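Side-chain contacts in cytochrome c' (Thermochromatium tepidum, PDB 3VRC), which carries a covalently bound heme c in a helical bundle and probably serves in electron transfer: residues V84-L87 with A88-L91; E10-Q13 with A14-F18. All blocks are in the same frame, centred on the assembly; numbering follows the deposited sequence.

Interaction 1: residues V84-L87 with A88-L91. With HEC (heme c), chain L.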
ATOM      1  N   VAL B  84      12.249  -5.491  16.522  1.00 17.37           N
ATOM      2  CA  VAL B  84      11.405  -4.863  15.527  0.80 16.02           C
ATOM      3  C   VAL B  84      10.964  -5.855  14.460  1.00 15.46           C
ATOM      4  O   VAL B  84       9.819  -5.904  14.071  1.00 14.65           O
ATOM      5  CB  VAL B  84      12.169  -3.671  14.830  0.80 17.97           C
ATOM      6  CG1 VAL B  84      11.302  -3.025  13.775  0.80 17.60           C
ATOM      7  CG2 VAL B  84      12.606  -2.616  15.844  0.80 18.02           C
ATOM      8  N   GLY B  85      11.905  -6.677  13.999  1.00 15.79           N
ATOM      9  CA  GLY B  85      11.634  -7.691  13.012  1.00 15.57           C
ATOM     10  C   GLY B  85      10.580  -8.686  13.502  1.00 15.03           C
ATOM     11  O   GLY B  85       9.678  -9.111  12.764  1.00 15.86           O
ATOM     12  N   LYS B  86      10.693  -9.080  14.766  1.00 15.10           N
ATOM     13  CA  LYS B  86       9.731 -10.003  15.349  1.00 17.01           C
ATOM     14  C   LYS B  86       8.340  -9.347  15.387  1.00 13.66           C
ATOM     15  O   LYS B  86       7.312  -9.992  15.045  1.00 14.87           O
ATOM     16  CB  LYS B  86      10.163 -10.393  16.769  1.00 19.03           C
ATOM     17  CG  LYS B  86       9.296 -11.475  17.399  1.00 22.73           C
ATOM     18  CD  LYS B  86       8.161 -10.928  18.261  1.00 23.17           C
ATOM     19  CE  LYS B  86       7.266 -12.067  18.773  1.00 24.41           C
ATOM     20  NZ  LYS B  86       6.155 -11.522  19.620  1.00 23.58           N
ATOM     21  N   LEU B  87       8.268  -8.080  15.793  1.00 12.99           N
ATOM     22  CA  LEU B  87       6.983  -7.371  15.825  1.00 12.58           C
ATOM     23  C   LEU B  87       6.401  -7.221  14.416  1.00 12.64           C
ATOM     24  O   LEU B  87       5.161  -7.288  14.249  1.00 11.48           O
ATOM     25  CB  LEU B  87       7.115  -6.026  16.500  1.00 12.24           C
ATOM     26  CG  LEU B  87       7.535  -6.070  17.997  1.00 13.78           C
ATOM     27  CD1 LEU B  87       7.465  -4.704  18.589  1.00 15.23           C
ATOM     28  CD2 LEU B  87       6.771  -7.092  18.814  1.00 16.22           C
ATOM     29  N   ALA B  88       7.264  -7.055  13.413  1.00 12.29           N
ATOM     30  CA  ALA B  88       6.801  -6.996  12.038  1.00 12.01           C
ATOM     31  C   ALA B  88       6.255  -8.341  11.617  1.00 11.95           C
ATOM     32  O   ALA B  88       5.226  -8.425  10.915  1.00 12.36           O
ATOM     33  CB  ALA B  88       7.918  -6.518  11.125  1.00 13.21           C
ATOM     34  N   ARG B  89       6.919  -9.428  12.023  1.00 13.32           N
ATOM     35  CA  ARG B  89       6.383 -10.757  11.686  1.00 14.29           C
ATOM     36  C   ARG B  89       5.067 -11.030  12.362  1.00 12.88           C
ATOM     37  O   ARG B  89       4.179 -11.630  11.724  1.00 13.35           O
ATOM     38  CB  ARG B  89       7.418 -11.818  12.042  1.00 16.49           C
ATOM     39  CG  ARG B  89       8.585 -11.900  11.064  1.00 22.70           C
ATOM     40  CD  ARG B  89       9.527 -13.099  11.262  1.00 29.54           C
ATOM     41  NE  ARG B  89      10.009 -13.247  12.641  1.00 30.81           N
ATOM     42  CZ  ARG B  89      11.102 -12.662  13.150  1.00 28.15           C
ATOM     43  NH1 ARG B  89      11.856 -11.826  12.427  1.00 27.71           N
ATOM     44  NH2 ARG B  89      11.410 -12.885  14.415  1.00 28.77           N
ATOM     45  N   ASP B  90       4.878 -10.551  13.610  1.00 13.50           N
ATOM     46  CA  ASP B  90       3.602 -10.708  14.238  1.00 13.30           C
ATOM     47  C   ASP B  90       2.525  -9.982  13.441  1.00 11.32           C
ATOM     48  O   ASP B  90       1.424 -10.524  13.271  1.00 12.32           O
ATOM     49  CB  ASP B  90       3.585 -10.088  15.643  1.00 14.08           C
ATOM     50  CG  ASP B  90       4.367 -10.872  16.719  1.00 15.25           C
ATOM     51  OD1 ASP B  90       4.810 -11.991  16.468  1.00 17.75           O
ATOM     52  OD2 ASP B  90       4.514 -10.223  17.825  1.00 17.87           O
ATOM     53  N   LEU B  91       2.818  -8.786  12.933  1.00 11.13           N
ATOM     54  CA  LEU B  91       1.861  -8.110  12.065  1.00 10.37           C
ATOM     55  C   LEU B  91       1.608  -8.909  10.799  1.00  9.91           C
ATOM     56  O   LEU B  91       0.431  -9.030  10.401  1.00 10.82           O
ATOM     57  CB  LEU B  91       2.320  -6.700  11.696  1.00 10.67           C
ATOM     58  CG  LEU B  91       1.318  -5.961  10.814  1.00 10.29           C
ATOM     59  CD1 LEU B  91       0.092  -5.591  11.596  1.00 12.91           C
ATOM     60  CD2 LEU B  91       1.953  -4.721  10.168  1.00 11.15           C
TER
HETATM   61 FE   HEC L 201       3.283   1.893  11.928  1.00  8.98          FE
HETATM   62  CHA HEC L 201       4.537   5.055  11.310  1.00  9.61           C
HETATM   63  CHB HEC L 201       0.160   2.908  10.922  1.00  9.82           C
HETATM   64  CHC HEC L 201       2.196  -1.334  12.001  1.00  9.30           C
HETATM   65  CHD HEC L 201       6.390   0.905  12.913  1.00 10.58           C
HETATM   66  NA  HEC L 201       2.466   3.694  11.302  1.00  9.68           N
HETATM   67  C1A HEC L 201       3.133   4.861  11.105  1.00  9.15           C
HETATM   68  C2A HEC L 201       2.222   5.897  10.776  1.00 10.39           C
HETATM   69  C3A HEC L 201       0.933   5.304  10.678  1.00 10.16           C
HETATM   70  C4A HEC L 201       1.180   3.913  10.966  1.00  9.35           C
HETATM   71  CMA HEC L 201      -0.354   5.910  10.277  1.00 11.83           C
HETATM   72  CAA HEC L 201       2.557   7.350  10.659  1.00 14.27           C
HETATM   73  CBA HEC L 201       2.236   7.969   9.384  1.00 14.42           C
HETATM   74  CGA HEC L 201       3.038   7.259   8.350  1.00 10.75           C
HETATM   75  O1A HEC L 201       2.421   7.031   7.249  1.00 13.77           O
HETATM   76  O2A HEC L 201       4.233   6.964   8.469  1.00 13.32           O
HETATM   77  NB  HEC L 201       1.517   0.963  11.479  1.00  8.97           N
HETATM   78  C1B HEC L 201       0.370   1.524  11.123  1.00  9.08           C
HETATM   79  C2B HEC L 201      -0.727   0.583  11.069  1.00  9.12           C
HETATM   80  C3B HEC L 201      -0.109  -0.639  11.343  1.00  9.09           C
HETATM   81  C4B HEC L 201       1.289  -0.371  11.593  1.00  8.70           C
HETATM   82  CMB HEC L 201      -2.135   0.848  10.750  1.00 10.60           C
HETATM   83  CAB HEC L 201      -0.706  -2.030  11.473  1.00  9.73           C
HETATM   84  CBB HEC L 201      -1.737  -2.422  10.490  1.00 10.27           C
HETATM   85  NC  HEC L 201       4.144   0.097  12.374  1.00  9.80           N
HETATM   86  C1C HEC L 201       3.539  -1.133  12.383  1.00  9.47           C
HETATM   87  C2C HEC L 201       4.428  -2.182  12.878  1.00  9.59           C
HETATM   88  C3C HEC L 201       5.642  -1.502  13.115  1.00  9.72           C
HETATM   89  C4C HEC L 201       5.407  -0.102  12.810  1.00  9.28           C
HETATM   90  CMC HEC L 201       4.009  -3.591  13.069  1.00 11.00           C
HETATM   91  CAC HEC L 201       6.938  -2.043  13.664  1.00 10.39           C
HETATM   92  CBC HEC L 201       7.140  -3.525  13.545  1.00 11.89           C
HETATM   93  ND  HEC L 201       5.072   2.789  12.139  1.00  9.91           N
HETATM   94  C1D HEC L 201       6.246   2.239  12.531  1.00  9.71           C
HETATM   95  C2D HEC L 201       7.341   3.161  12.509  1.00 10.23           C
HETATM   96  C3D HEC L 201       6.850   4.329  11.985  1.00  9.54           C
HETATM   97  C4D HEC L 201       5.428   4.050  11.726  1.00  9.51           C
HETATM   98  CMD HEC L 201       8.756   2.879  12.969  1.00 11.32           C
HETATM   99  CAD HEC L 201       7.554   5.604  11.637  1.00 11.02           C
HETATM  100  CBD HEC L 201       8.060   5.546  10.169  1.00 10.90           C
HETATM  101  CGD HEC L 201       8.905   6.753   9.800  1.00 10.13           C
HETATM  102  O1D HEC L 201       8.441   7.893  10.096  1.00 10.83           O
HETATM  103  O2D HEC L 201      10.010   6.552   9.272  1.00 11.61           O
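One turn of helix 81-103 sets K86 against D90, and the pair shows how an i, i+4 spacing turns into a salt bridge when the side chains adopt the right torsions. CG of K86 stands anti to the backbone N (chi1 -174°), the chain bends at its second torsion (chi2 -94°), and from there it runs extended to the ammonium group. The bend swings the chain along the helix, so that K86 NZ lies 2.8 Å from D90 OD2, which accepts through its syn lone pair. Carbons beneath the charge follow the carboxylate too, with K86 CE 3.4 Å from D90 OD1.

R89 takes a different course. Its chain folds back at the third torsion, bringing one face of the guanidinium over the preceding turn, where NH2 of R89 is 3.5 Å from CA of K86. Below that same face lies the carbonyl O of G85, which is engaged by the backbone N of R89.

The buried side of the turn is apolar and faces the heme. L91 sets its two methyls against the edge of the heme: CD1 of L91 is 3.7 Å from heme CAB, and CD2 of L91 sits 3.7 Å from heme CMC. CB of L87 approaches heme CBC at 3.9 Å, while the L87 side chain also packs on C124 and Y128 of helix 107-128. The result is an amphipathic helix of the cytochrome c' bundle, with charges outward and aliphatic groups lining the heme pocket.

Interaction 2: residues E10-Q13 with A14-F18; sequences ETRQ and AGYAF. With HEC (heme c), chain L.
R12 and Y16 meet across a regular turn of helix 5-31, in which the carbonyls of E10, T11, R12 and Q13 accept from the backbone N atoms of A14, G15, Y16 and A17. The bond from Y16 N to R12 O, 3.0 Å long, is nearly linear at the hydrogen (168°). That carbonyl also lies close to the Y16 ring, with R12 O 3.1 Å from CD2.

Y16 places its CG beside the backbone N (chi1 -64°), which lays the ring over the porphyrin. Heme ND sits over the ring centre. CD1 of Y16 comes within 3.3 Å of the heme iron (FE). The phenol hydrogen-bonds with the hydroxyl of Y58.

R12 extends from CG to NE and reaches a heme propionate with the edge of its guanidinium. NE of R12 donates to heme O2D at 2.8 Å, and NH2 of R12 adds a more bent bond to the same oxygen at 3.1 Å. NH1 bonds to the carbonyl of L57, and NH2 also engages the carbonyl of T62 and hydroxyl of T71, together holding the group in place. The other oxygen of this propionate is taken by Q13, whose NE2 donates to heme O1D at 2.9 Å in an almost straight bond (177°) and also bonds to K70 O.

On the other propionate, heme O1A lies only 2.6 Å from Q13 O, a spacing that suggests a protonated acid. The chemistry implies one propionate probably anionic, another probably neutral, and a ring whose CD1-CE1 side nears the iron on the face away from its axial ligand H125.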
ATOM      1  N   GLU B  10      10.483   7.727   3.023  1.00  9.73           N
ATOM      2  CA  GLU B  10       9.210   8.064   2.392  0.80  9.92           C
ATOM      3  C   GLU B  10       8.422   6.819   2.022  1.00  8.61           C
ATOM      4  O   GLU B  10       7.198   6.806   2.135  1.00  9.45           O
ATOM      5  CB  GLU B  10       9.443   8.912   1.164  0.80 11.48           C
ATOM      6  CG  GLU B  10       9.889  10.314   1.537  0.80 13.81           C
ATOM      7  CD  GLU B  10      10.200  11.081   0.313  0.80 26.31           C
ATOM      8  OE1 GLU B  10      10.994  10.540  -0.540  0.80 21.85           O
ATOM      9  OE2 GLU B  10       9.648  12.217   0.186  0.80 32.27           O
ATOM     10  N   THR B  11       9.105   5.791   1.576  1.00  8.43           N
ATOM     11  CA  THR B  11       8.411   4.579   1.123  1.00  8.80           C
ATOM     12  C   THR B  11       7.784   3.848   2.321  1.00  8.55           C
ATOM     13  O   THR B  11       6.654   3.349   2.214  1.00  8.87           O
ATOM     14  CB  THR B  11       9.315   3.701   0.325  1.00  9.76           C
ATOM     15  OG1 THR B  11       9.827   4.440  -0.819  1.00 11.80           O
ATOM     16  CG2 THR B  11       8.598   2.458  -0.225  1.00 10.58           C
ATOM     17  N   ARG B  12       8.524   3.729   3.436  1.00  8.85           N
ATOM     18  CA  ARG B  12       7.919   3.043   4.571  1.00  8.66           C
ATOM     19  C   ARG B  12       6.758   3.845   5.085  1.00  7.93           C
ATOM     20  O   ARG B  12       5.698   3.282   5.434  1.00  8.66           O
ATOM     21  CB  ARG B  12       8.974   2.698   5.645  1.00  9.31           C
ATOM     22  CG  ARG B  12       9.536   3.882   6.448  1.00  9.47           C
ATOM     23  CD  ARG B  12      10.909   3.530   7.009  1.00 10.27           C
ATOM     24  NE  ARG B  12      11.379   4.522   7.948  1.00 10.71           N
ATOM     25  CZ  ARG B  12      12.659   4.626   8.349  1.00 10.64           C
ATOM     26  NH1 ARG B  12      13.592   3.827   7.829  1.00 11.58           N
ATOM     27  NH2 ARG B  12      12.948   5.491   9.324  1.00 12.26           N
ATOM     28  N   GLN B  13       6.875   5.178   5.160  1.00  8.70           N
ATOM     29  CA  GLN B  13       5.778   6.013   5.581  1.00  9.13           C
ATOM     30  C   GLN B  13       4.556   5.811   4.687  1.00  8.81           C
ATOM     31  O   GLN B  13       3.424   5.792   5.175  1.00  9.29           O
ATOM     32  CB  GLN B  13       6.179   7.500   5.580  1.00 10.22           C
ATOM     33  CG  GLN B  13       7.160   7.781   6.733  1.00 10.01           C
ATOM     34  CD  GLN B  13       7.727   9.193   6.669  1.00 11.24           C
ATOM     35  OE1 GLN B  13       7.687   9.871   5.622  1.00 14.62           O
ATOM     36  NE2 GLN B  13       8.327   9.617   7.759  1.00 11.59           N
ATOM     37  N   ALA B  14       4.767   5.683   3.376  1.00  8.49           N
ATOM     38  CA  ALA B  14       3.666   5.441   2.448  1.00  8.42           C
ATOM     39  C   ALA B  14       2.973   4.126   2.781  1.00  7.90           C
ATOM     40  O   ALA B  14       1.718   4.028   2.758  1.00  8.97           O
ATOM     41  CB  ALA B  14       4.175   5.425   1.001  1.00  9.41           C
ATOM     42  N   GLY B  15       3.732   3.059   3.013  1.00  8.06           N
ATOM     43  CA  GLY B  15       3.096   1.790   3.346  1.00  8.74           C
ATOM     44  C   GLY B  15       2.269   1.855   4.602  1.00  8.28           C
ATOM     45  O   GLY B  15       1.145   1.352   4.643  1.00  8.32           O
ATOM     46  N   TYR B  16       2.806   2.500   5.650  1.00  8.85           N
ATOM     47  CA  TYR B  16       2.019   2.616   6.880  1.00  8.85           C
ATOM     48  C   TYR B  16       0.777   3.447   6.680  1.00  8.81           C
ATOM     49  O   TYR B  16      -0.297   3.104   7.173  1.00  9.06           O
ATOM     50  CB  TYR B  16       2.899   3.230   8.015  1.00 10.21           C
ATOM     51  CG  TYR B  16       4.040   2.400   8.423  1.00  9.29           C
ATOM     52  CD1 TYR B  16       3.887   1.062   8.821  1.00  9.97           C
ATOM     53  CD2 TYR B  16       5.330   2.953   8.459  1.00  9.97           C
ATOM     54  CE1 TYR B  16       4.981   0.276   9.185  1.00 10.44           C
ATOM     55  CE2 TYR B  16       6.419   2.173   8.819  1.00 10.27           C
ATOM     56  CZ  TYR B  16       6.262   0.842   9.143  1.00 10.25           C
ATOM     57  OH  TYR B  16       7.373   0.065   9.436  1.00 11.17           O
ATOM     58  N   ALA B  17       0.866   4.585   5.970  1.00  8.62           N
ATOM     59  CA  ALA B  17      -0.284   5.444   5.759  1.00  9.27           C
ATOM     60  C   ALA B  17      -1.362   4.683   4.987  1.00  8.86           C
ATOM     61  O   ALA B  17      -2.545   4.812   5.279  1.00  8.87           O
ATOM     62  CB  ALA B  17       0.121   6.659   4.976  1.00 10.81           C
ATOM     63  N   PHE B  18      -0.949   3.881   3.988  1.00  8.41           N
ATOM     64  CA  PHE B  18      -1.949   3.219   3.201  1.00  8.66           C
ATOM     65  C   PHE B  18      -2.595   2.082   3.974  1.00  8.91           C
ATOM     66  O   PHE B  18      -3.810   1.843   3.841  1.00  9.03           O
ATOM     67  CB  PHE B  18      -1.331   2.749   1.846  1.00  9.60           C
ATOM     68  CG  PHE B  18      -2.375   2.699   0.780  1.00  8.65           C
ATOM     69  CD1 PHE B  18      -2.867   3.858   0.217  1.00  9.12           C
ATOM     70  CD2 PHE B  18      -2.927   1.490   0.328  1.00  8.09           C
ATOM     71  CE1 PHE B  18      -3.845   3.868  -0.761  1.00  9.54           C
ATOM     72  CE2 PHE B  18      -3.903   1.489  -0.639  1.00  8.59           C
ATOM     73  CZ  PHE B  18      -4.377   2.666  -1.178  1.00  8.95           C
TER
HETATM   74 FE   HEC L 201       3.283   1.893  11.928  1.00  8.98          FE
HETATM   75  CHA HEC L 201       4.537   5.055  11.310  1.00  9.61           C
HETATM   76  CHB HEC L 201       0.160   2.908  10.922  1.00  9.82           C
HETATM   77  CHC HEC L 201       2.196  -1.334  12.001  1.00  9.30           C
HETATM   78  CHD HEC L 201       6.390   0.905  12.913  1.00 10.58           C
HETATM   79  NA  HEC L 201       2.466   3.694  11.302  1.00  9.68           N
HETATM   80  C1A HEC L 201       3.133   4.861  11.105  1.00  9.15           C
HETATM   81  C2A HEC L 201       2.222   5.897  10.776  1.00 10.39           C
HETATM   82  C3A HEC L 201       0.933   5.304  10.678  1.00 10.16           C
HETATM   83  C4A HEC L 201       1.180   3.913  10.966  1.00  9.35           C
HETATM   84  CMA HEC L 201      -0.354   5.910  10.277  1.00 11.83           C
HETATM   85  CAA HEC L 201       2.557   7.350  10.659  1.00 14.27           C
HETATM   86  CBA HEC L 201       2.236   7.969   9.384  1.00 14.42           C
HETATM   87  CGA HEC L 201       3.038   7.259   8.350  1.00 10.75           C
HETATM   88  O1A HEC L 201       2.421   7.031   7.249  1.00 13.77           O
HETATM   89  O2A HEC L 201       4.233   6.964   8.469  1.00 13.32           O
HETATM   90  NB  HEC L 201       1.517   0.963  11.479  1.00  8.97           N
HETATM   91  C1B HEC L 201       0.370   1.524  11.123  1.00  9.08           C
HETATM   92  C2B HEC L 201      -0.727   0.583  11.069  1.00  9.12           C
HETATM   93  C3B HEC L 201      -0.109  -0.639  11.343  1.00  9.09           C
HETATM   94  C4B HEC L 201       1.289  -0.371  11.593  1.00  8.70           C
HETATM   95  CMB HEC L 201      -2.135   0.848  10.750  1.00 10.60           C
HETATM   96  CAB HEC L 201      -0.706  -2.030  11.473  1.00  9.73           C
HETATM   97  CBB HEC L 201      -1.737  -2.422  10.490  1.00 10.27           C
HETATM   98  NC  HEC L 201       4.144   0.097  12.374  1.00  9.80           N
HETATM   99  C1C HEC L 201       3.539  -1.133  12.383  1.00  9.47           C
HETATM  100  C2C HEC L 201       4.428  -2.182  12.878  1.00  9.59           C
HETATM  101  C3C HEC L 201       5.642  -1.502  13.115  1.00  9.72           C
HETATM  102  C4C HEC L 201       5.407  -0.102  12.810  1.00  9.28           C
HETATM  103  CMC HEC L 201       4.009  -3.591  13.069  1.00 11.00           C
HETATM  104  CAC HEC L 201       6.938  -2.043  13.664  1.00 10.39           C
HETATM  105  CBC HEC L 201       7.140  -3.525  13.545  1.00 11.89           C
HETATM  106  ND  HEC L 201       5.072   2.789  12.139  1.00  9.91           N
HETATM  107  C1D HEC L 201       6.246   2.239  12.531  1.00  9.71           C
HETATM  108  C2D HEC L 201       7.341   3.161  12.509  1.00 10.23           C
HETATM  109  C3D HEC L 201       6.850   4.329  11.985  1.00  9.54           C
HETATM  110  C4D HEC L 201       5.428   4.050  11.726  1.00  9.51           C
HETATM  111  CMD HEC L 201       8.756   2.879  12.969  1.00 11.32           C
HETATM  112  CAD HEC L 201       7.554   5.604  11.637  1.00 11.02           C
HETATM  113  CBD HEC L 201       8.060   5.546  10.169  1.00 10.90           C
HETATM  114  CGD HEC L 201       8.905   6.753   9.800  1.00 10.13           C
HETATM  115  O1D HEC L 201       8.441   7.893  10.096  1.00 10.83           O
HETATM  116  O2D HEC L 201      10.010   6.552   9.272  1.00 11.61           O

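Two helical turns from the same chain illustrate how a bundle can divide the work of holding one cofactor. Interaction 1, on helix 81-103, meets the heme at its rim by aliphatic packing and keeps its polar chemistry, a salt bridge, on the surface. Interaction 2, on helix 5-31, does the reverse: its charged and amide groups turn inward to the propionates, while an aromatic ring lies over the porphyrin. Both are partly buried, with centres about 16 Å and nearest atoms about 6 Å apart; what they share is the heme. The outer side of 10-18 also packs on the second subunit, whereas no other protein chain of the assembly touches 84-91.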